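PDB 3LET: protein adenylyltransferase VopS, which transfers AMP from ATP to a threonine of the host GTPases RhoA, Rac and Cdc42, blocking their effector binding and so actin assembly in infected cells. Local coordinates for residues S51-V54 and K55-A59; L36-P39 and S40-L43. All blocks are in the same frame, centred on the assembly; numbering follows the deposited sequence.

Contact 1: S51-V54 and K55-A59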
ATOM      1  N   SER A  51      -7.301 -30.500  26.742  1.00 23.35           N
ATOM      2  CA  SER A  51      -7.776 -29.175  27.181  1.00 22.48           C
ATOM      3  C   SER A  51      -6.806 -28.484  28.139  1.00 29.10           C
ATOM      4  O   SER A  51      -6.704 -27.261  28.167  1.00 27.26           O
ATOM      5  CB  SER A  51      -9.130 -29.311  27.889  1.00 31.21           C
ATOM      6  OG  SER A  51     -10.119 -29.819  27.012  1.00 32.31           O
ATOM      7  N   LYS A  52      -6.102 -29.262  28.944  1.00 21.94           N
ATOM      8  CA  LYS A  52      -5.264 -28.652  29.968  1.00 19.14           C
ATOM      9  C   LYS A  52      -4.041 -28.053  29.297  1.00 28.35           C
ATOM     10  O   LYS A  52      -3.564 -26.981  29.654  1.00 25.30           O
ATOM     11  CB  LYS A  52      -4.846 -29.687  31.007  1.00 30.19           C
ATOM     12  CG  LYS A  52      -3.750 -29.217  31.950  1.00 44.29           C
ATOM     13  CD  LYS A  52      -3.570 -30.238  33.070  1.00 59.05           C
ATOM     14  CE  LYS A  52      -2.485 -29.857  34.052  1.00 63.34           C
ATOM     15  NZ  LYS A  52      -2.344 -30.920  35.093  1.00 59.56           N
ATOM     16  N   MET A  53      -3.549 -28.774  28.306  1.00 23.12           N
ATOM     17  CA  MET A  53      -2.401 -28.356  27.526  1.00 32.26           C
ATOM     18  C   MET A  53      -2.717 -27.054  26.805  1.00 25.67           C
ATOM     19  O   MET A  53      -1.933 -26.112  26.825  1.00 26.36           O
ATOM     20  CB  MET A  53      -2.061 -29.462  26.541  1.00 33.22           C
ATOM     21  CG  MET A  53      -0.699 -29.357  25.951  1.00 41.61           C
ATOM     22  SD  MET A  53      -0.904 -28.359  24.503  1.00 44.22           S
ATOM     23  CE  MET A  53       0.677 -28.638  23.691  1.00 61.25           C
ATOM     24  N   VAL A  54      -3.892 -26.989  26.196  1.00 19.82           N
ATOM     25  CA  VAL A  54      -4.334 -25.774  25.518  1.00 19.28           C
ATOM     26  C   VAL A  54      -4.382 -24.579  26.467  1.00 25.61           C
ATOM     27  O   VAL A  54      -4.016 -23.473  26.089  1.00 26.53           O
ATOM     28  CB  VAL A  54      -5.708 -25.997  24.820  1.00 34.25           C
ATOM     29  CG1 VAL A  54      -6.321 -24.689  24.377  1.00 28.98           C
ATOM     30  CG2 VAL A  54      -5.536 -26.955  23.632  1.00 29.68           C
ATOM     31  N   LYS A  55      -4.835 -24.782  27.696  1.00 21.79           N
ATOM     32  CA  LYS A  55      -4.830 -23.681  28.663  1.00 19.88           C
ATOM     33  C   LYS A  55      -3.423 -23.310  29.132  1.00 20.07           C
ATOM     34  O   LYS A  55      -3.074 -22.134  29.213  1.00 26.71           O
ATOM     35  CB  LYS A  55      -5.668 -24.029  29.892  1.00 36.95           C
ATOM     36  CG  LYS A  55      -7.143 -24.182  29.619  1.00 72.41           C
ATOM     37  CD  LYS A  55      -7.775 -25.143  30.613  1.00 93.63           C
ATOM     38  CE  LYS A  55      -9.237 -25.424  30.286  1.00106.32           C
ATOM     39  NZ  LYS A  55     -10.124 -24.265  30.575  1.00112.93           N
ATOM     40  N   SER A  56      -2.594 -24.294  29.414  1.00 22.83           N
ATOM     41  CA  SER A  56      -1.300 -23.990  30.015  1.00 20.07           C
ATOM     42  C   SER A  56      -0.361 -23.383  28.985  1.00 27.37           C
ATOM     43  O   SER A  56       0.578 -22.668  29.331  1.00 23.48           O
ATOM     44  CB  SER A  56      -0.685 -25.247  30.624  1.00 31.84           C
ATOM     45  OG  SER A  56      -0.488 -26.239  29.627  1.00 34.33           O
ATOM     46  N   HIS A  57      -0.616 -23.651  27.711  1.00 19.13           N
ATOM     47  CA  HIS A  57       0.239 -23.102  26.657  1.00 20.94           C
ATOM     48  C   HIS A  57      -0.480 -22.100  25.744  1.00 23.04           C
ATOM     49  O   HIS A  57      -0.070 -21.898  24.596  1.00 20.62           O
ATOM     50  CB  HIS A  57       0.796 -24.247  25.814  1.00 21.58           C
ATOM     51  CG  HIS A  57       1.766 -25.113  26.548  1.00 35.92           C
ATOM     52  ND1 HIS A  57       1.367 -26.113  27.408  1.00 36.69           N
ATOM     53  CD2 HIS A  57       3.120 -25.125  26.557  1.00 42.06           C
ATOM     54  CE1 HIS A  57       2.434 -26.711  27.908  1.00 33.83           C
ATOM     55  NE2 HIS A  57       3.511 -26.130  27.408  1.00 40.66           N
ATOM     56  N   ALA A  58      -1.522 -21.454  26.246  1.00 23.70           N
ATOM     57  CA  ALA A  58      -2.389 -20.636  25.377  1.00 25.70           C
ATOM     58  C   ALA A  58      -1.601 -19.611  24.566  1.00 30.15           C
ATOM     59  O   ALA A  58      -1.853 -19.457  23.374  1.00 25.12           O
ATOM     60  CB  ALA A  58      -3.461 -19.927  26.186  1.00 32.07           C
ATOM     61  N   ALA A  59      -0.658 -18.923  25.213  1.00 25.14           N
ATOM     62  CA  ALA A  59       0.091 -17.843  24.563  1.00 37.50           C
ATOM     63  C   ALA A  59       0.899 -18.358  23.381  1.00 28.55           C
ATOM     64  O   ALA A  59       0.800 -17.841  22.264  1.00 26.10           O
ATOM     65  CB  ALA A  59       1.008 -17.137  25.575  1.00 40.25           C
TER
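Met53 O is gripped twice by His57. The backbone N of His57 lies 2.9 Å from Met53 O in a short but bent hydrogen bond. His57 ND1 adds a weak one at 3.4 Å to Met53 O, which sits at the ring edge in its plane. With CG beside its own backbone N (chi1 -68°), the imidazole is swung back beside the preceding turn. His57 ND1 is also hydrogen-bonded to Ser56 OG, at 2.9 Å, and the two together probably limit the ring's rotation. One residue earlier, Ser56 N bonds to Lys52 O at 2.9 Å, and Lys55 N to Ser51 O at 3.1 Å. These are the i to i+4 bonds of helix 51-56, which ends here: His57 leaves helical geometry and at once serves as the N-cap position of helix 58-75, this one residue separating the two helices. At the helix start, Asp50 OD2 accepts from Met53 N, and Ser51 probably contacts ATP, as in relatives. Further out, Met53 SD stands 5.0 Å from the His57 ring centroid, oblique to it, while the methylenes of Lys55 run alongside Ser51 O, with Lys55 CG 3.4 Å from that oxygen. The Val54 side chain touches Val106 and Gln110 of helix 105-111.

Contact 2: L36-P39 and S40-L43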
ATOM      1  N   LEU A  36       4.976 -34.101  11.463  1.00 34.56           N
ATOM      2  CA  LEU A  36       4.348 -32.869  11.031  1.00 32.60           C
ATOM      3  C   LEU A  36       5.272 -32.280   9.972  1.00 32.35           C
ATOM      4  O   LEU A  36       6.406 -31.956  10.265  1.00 43.15           O
ATOM      5  CB  LEU A  36       4.205 -31.909  12.216  1.00 31.39           C
ATOM      6  CG  LEU A  36       3.309 -32.362  13.376  1.00 36.41           C
ATOM      7  CD1 LEU A  36       3.270 -31.287  14.469  1.00 29.67           C
ATOM      8  CD2 LEU A  36       1.883 -32.712  12.910  1.00 34.99           C
ATOM      9  N   LYS A  37       4.792 -32.154   8.742  1.00 32.88           N
ATOM     10  CA  LYS A  37       5.661 -31.765   7.630  1.00 35.28           C
ATOM     11  C   LYS A  37       5.192 -30.481   6.950  1.00 34.78           C
ATOM     12  O   LYS A  37       5.954 -29.819   6.234  1.00 28.64           O
ATOM     13  CB  LYS A  37       5.724 -32.894   6.602  1.00 52.61           C
ATOM     14  CG  LYS A  37       6.195 -34.223   7.171  1.00 68.95           C
ATOM     15  CD  LYS A  37       7.540 -34.088   7.867  1.00 83.03           C
ATOM     16  CE  LYS A  37       8.038 -35.430   8.378  1.00 95.25           C
ATOM     17  NZ  LYS A  37       9.429 -35.347   8.901  1.00102.49           N
ATOM     18  N   THR A  38       3.934 -30.124   7.156  1.00 25.31           N
ATOM     19  CA  THR A  38       3.407 -28.937   6.498  1.00 31.46           C
ATOM     20  C   THR A  38       2.672 -28.096   7.515  1.00 21.16           C
ATOM     21  O   THR A  38       2.312 -28.586   8.578  1.00 19.81           O
ATOM     22  CB  THR A  38       2.429 -29.312   5.369  1.00 29.95           C
ATOM     23  OG1 THR A  38       1.204 -29.773   5.936  1.00 30.36           O
ATOM     24  CG2 THR A  38       3.003 -30.416   4.478  1.00 41.02           C
ATOM     25  N   PRO A  39       2.435 -26.821   7.189  1.00 18.12           N
ATOM     26  CA  PRO A  39       1.676 -25.941   8.082  1.00 19.03           C
ATOM     27  C   PRO A  39       0.236 -26.433   8.237  1.00 23.51           C
ATOM     28  O   PRO A  39      -0.363 -26.223   9.297  1.00 18.57           O
ATOM     29  CB  PRO A  39       1.724 -24.568   7.369  1.00 24.93           C
ATOM     30  CG  PRO A  39       2.830 -24.655   6.399  1.00 31.87           C
ATOM     31  CD  PRO A  39       3.011 -26.103   6.032  1.00 22.99           C
ATOM     32  N   SER A  40      -0.329 -27.052   7.194  1.00 20.15           N
ATOM     33  CA  SER A  40      -1.650 -27.678   7.353  1.00 22.82           C
ATOM     34  C   SER A  40      -1.605 -28.786   8.399  1.00 19.16           C
ATOM     35  O   SER A  40      -2.513 -28.898   9.221  1.00 26.19           O
ATOM     36  CB  SER A  40      -2.171 -28.228   6.026  1.00 24.08           C
ATOM     37  OG  SER A  40      -2.361 -27.152   5.110  1.00 28.58           O
ATOM     38  N   ASP A  41      -0.561 -29.613   8.367  1.00 21.89           N
ATOM     39  CA  ASP A  41      -0.400 -30.690   9.369  1.00 22.82           C
ATOM     40  C   ASP A  41      -0.362 -30.110  10.781  1.00 21.47           C
ATOM     41  O   ASP A  41      -0.925 -30.691  11.713  1.00 18.97           O
ATOM     42  CB  ASP A  41       0.897 -31.479   9.163  1.00 29.91           C
ATOM     43  CG  ASP A  41       0.890 -32.344   7.911  1.00 43.17           C
ATOM     44  OD1 ASP A  41      -0.187 -32.561   7.306  1.00 38.18           O
ATOM     45  OD2 ASP A  41       1.989 -32.809   7.537  1.00 37.53           O
ATOM     46  N   VAL A  42       0.349 -28.989  10.947  1.00 22.65           N
ATOM     47  CA  VAL A  42       0.415 -28.315  12.247  1.00 21.65           C
ATOM     48  C   VAL A  42      -0.969 -27.852  12.701  1.00 20.34           C
ATOM     49  O   VAL A  42      -1.379 -28.122  13.836  1.00 18.10           O
ATOM     50  CB  VAL A  42       1.399 -27.131  12.223  1.00 20.65           C
ATOM     51  CG1 VAL A  42       1.287 -26.276  13.510  1.00 19.52           C
ATOM     52  CG2 VAL A  42       2.821 -27.652  12.032  1.00 24.79           C
ATOM     53  N   LEU A  43      -1.721 -27.201  11.816  1.00 17.53           N
ATOM     54  CA  LEU A  43      -3.066 -26.757  12.197  1.00 18.94           C
ATOM     55  C   LEU A  43      -3.963 -27.939  12.517  1.00 20.83           C
ATOM     56  O   LEU A  43      -4.739 -27.882  13.460  1.00 22.19           O
ATOM     57  CB  LEU A  43      -3.707 -25.905  11.080  1.00 18.40           C
ATOM     58  CG  LEU A  43      -2.999 -24.556  10.963  1.00 22.48           C
ATOM     59  CD1 LEU A  43      -3.358 -23.910   9.616  1.00 28.04           C
ATOM     60  CD2 LEU A  43      -3.362 -23.640  12.137  1.00 19.37           C
TER
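Leu36 reaches forward over the first turn of helix 39-45, its CD2 methyl 3.7 Å from Asp41 O and its CD1 4.4 Å from Val42 CG2, a loose apolar contact. The turn it lies against opens with a capping box formed by Thr38 and Asp41, in which each side chain meets the other residue's backbone N. Leu36 O, for its part, accepts from Gln28 NE2 of helix 23-30, which ties the incoming loop to the preceding helix. At Lys37 the backbone rather than the side chain makes the contact: Lys37 N gives a nearly straight bond of 3.1 Å to Asp41 OD2, which accepts through the lone pair that faces away from the other carboxylate oxygen. The lysine chain bends off, and its NZ finds Ala34 O. Thr38 is the N-cap. Its N makes a weak bond to that same Asp41 OD2, at 3.3 Å, so one carboxylate oxygen collects two successive backbone N-H groups and may be stabilised somewhat by the helix dipole at this end. In return, Thr38 OG1 accepts from Asp41 N at 3.0 Å; a chi1 of 73° sets this oxygen between the threonine's own N and carbonyl carbon, facing the helix. Thr38 O then takes Val42 N in the first regular helical bond. Pro39, with no N-H to offer, fits the first position of the helix, where none is needed within the helix. Its ring packs on Ser23 and Val24 of helix 23-30 and on Glu71 and Val72 of helix 58-75, so that the proline touches both helices. Pro39 O closes the next turn by accepting from Leu43 N at 3.0 Å, while Leu43 CG lies 3.5 Å from the same Pro39 oxygen.

How the contacts relate
Contact 2 comes first along the chain, at the start of helix 39-45; contact 1 follows, where helix 51-56 gives way to helix 58-75. Their centres lie 19 Å apart and their nearest atoms about 10 Å, so they do not touch. Both belong to the VopS N-terminal family region, on the same side of the chain's centre, and helix 58-75 connects them: contact 1 contains its beginning, while Pro39 and Leu43 of contact 2 pack farther along it. Each also comes near the presumed ATP site: Ser51 of contact 1 is assigned to it by similarity, and the Leu36 side chain of contact 2 is about 8 Å from that of Leu49, assigned likewise.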